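Local structure of HmuY protein (Prevotella intermedia, 6R2H) at residues N97-A101 and G102-A106. The protein probably binds heme as a secreted or surface-attached hemophore-like protein of the HmuY family, helping the bacterium acquire heme. Residues are numbered along the deposited sequence; the frame is centred on the assembly and turned at random.
Sequences NALPA and GNYVA
Tyr104 lays its ring back along the preceding residues of its loop, and its hydroxyl end meets Leu99 and Pro100. Its CG stands beside the backbone N and anti to the carbonyl carbon (chi1 -77°), which turns the phenol toward the earlier residues. Tyr104 OH donates a hydrogen bond of 2.7 Å to Pro100 O, arriving in the carbonyl plane with a C=O...donor angle of 151°. Pro100 O also lies in the plane of the ring, at its edge, 3.3 Å from Tyr104 CE1. Leu99 adds apolar contact round the same end: its CB approaches Tyr104 OH to 3.6 Å, while Leu99 CD2 lies obliquely 4.2 Å from Tyr104 CE2. Pro100 crosses the phenol at about a right angle, its rigid ring, which limits phi, setting Pro100 CD 3.7 Å from Tyr104 OH. The bond bridges an extended loop that leads from strand 83-87 into the short edge strand 105-106 of the antiparallel sheet. Tyrosine suits this place because its side chain also touches Ala157 and Leu86, while its polar tip reaches a backbone carbonyl; branched Leu99 packs on Ala157 and Leu167. Gly102 takes a backbone shape in which any CB would crowd Ala101 O.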
loop_
_atom_site.group_PDB
_atom_site.type_symbol
_atom_site.label_atom_id
_atom_site.label_comp_id
_atom_site.label_asym_id
_atom_site.label_seq_id
_atom_site.Cartn_x
_atom_site.Cartn_y
_atom_site.Cartn_z
ATOM N N ASN A 97 5.087 -7.415 -21.295
ATOM C CA ASN A 97 5.611 -8.656 -20.737
ATOM C C ASN A 97 7.020 -8.493 -20.178
ATOM O O ASN A 97 7.615 -9.461 -19.720
ATOM C CB ASN A 97 5.604 -9.794 -21.758
ATOM C CG ASN A 97 4.270 -10.499 -21.819
ATOM O OD1 ASN A 97 3.948 -11.310 -20.944
ATOM N ND2 ASN A 97 3.490 -10.185 -22.844
ATOM N N ALA A 98 7.544 -7.268 -20.238
ATOM C CA ALA A 98 8.800 -6.941 -19.589
ATOM C C ALA A 98 8.703 -5.519 -19.044
ATOM O O ALA A 98 7.868 -4.734 -19.499
ATOM C CB ALA A 98 9.932 -7.086 -20.577
ATOM N N LEU A 99 9.568 -5.205 -18.072
ATOM C CA LEU A 99 9.659 -3.882 -17.481
ATOM C C LEU A 99 10.332 -2.929 -18.466
ATOM O O LEU A 99 11.367 -3.261 -19.043
ATOM C CB LEU A 99 10.487 -3.998 -16.202
ATOM C CG LEU A 99 9.707 -4.314 -14.932
ATOM C CD1 LEU A 99 9.025 -5.661 -15.036
ATOM C CD2 LEU A 99 10.638 -4.287 -13.741
ATOM N N PRO A 100 9.741 -1.737 -18.718
ATOM C CA PRO A 100 10.397 -0.714 -19.532
ATOM C C PRO A 100 11.412 0.092 -18.730
ATOM O O PRO A 100 11.421 0.036 -17.500
ATOM C CB PRO A 100 9.219 0.183 -19.920
ATOM C CG PRO A 100 8.287 0.090 -18.738
ATOM C CD PRO A 100 8.392 -1.347 -18.276
ATOM N N ALA A 101 12.269 0.836 -19.439
ATOM C CA ALA A 101 13.175 1.771 -18.789
ATOM C C ALA A 101 12.383 2.995 -18.331
ATOM O O ALA A 101 11.324 3.298 -18.886
ATOM C CB ALA A 101 14.311 2.140 -19.710
ATOM N N GLY A 102 12.903 3.672 -17.300
ATOM C CA GLY A 102 12.260 4.858 -16.756
ATOM C C GLY A 102 12.721 5.156 -15.332
ATOM O O GLY A 102 13.713 4.597 -14.871
ATOM N N ASN A 103 11.993 6.044 -14.649
ATOM C CA ASN A 103 12.401 6.481 -13.326
ATOM C C ASN A 103 11.639 5.705 -12.256
ATOM O O ASN A 103 10.487 6.014 -11.942
ATOM C CB ASN A 103 12.363 8.007 -13.201
ATOM C CG ASN A 103 13.298 8.646 -14.207
ATOM O OD1 ASN A 103 13.010 9.714 -14.744
ATOM N ND2 ASN A 103 14.411 7.984 -14.496
ATOM N N TYR A 104 12.311 4.685 -11.718
ATOM C CA TYR A 104 11.728 3.811 -10.716
ATOM C C TYR A 104 11.868 4.460 -9.336
ATOM O O TYR A 104 12.903 5.050 -9.039
ATOM C CB TYR A 104 12.354 2.424 -10.855
ATOM C CG TYR A 104 11.800 1.631 -12.008
ATOM C CD1 TYR A 104 12.170 1.908 -13.316
ATOM C CD2 TYR A 104 10.909 0.588 -11.799
ATOM C CE1 TYR A 104 11.657 1.189 -14.385
ATOM C CE2 TYR A 104 10.403 -0.159 -12.850
ATOM C CZ TYR A 104 10.776 0.149 -14.146
ATOM O OH TYR A 104 10.263 -0.568 -15.180
ATOM N N VAL A 105 10.821 4.347 -8.502
ATOM C CA VAL A 105 10.786 5.046 -7.222
ATOM C C VAL A 105 10.911 4.058 -6.065
ATOM O O VAL A 105 10.122 3.121 -5.992
ATOM C CB VAL A 105 9.506 5.891 -7.072
ATOM C CG1 VAL A 105 9.572 6.729 -5.801
ATOM C CG2 VAL A 105 9.233 6.756 -8.297
ATOM N N ALA A 106 11.877 4.296 -5.158
ATOM C CA ALA A 106 12.069 3.488 -3.956
ATOM C C ALA A 106 11.109 3.932 -2.849
ATOM O O ALA A 106 10.547 5.023 -2.918
ATOM C CB ALA A 106 13.506 3.587 -3.488
#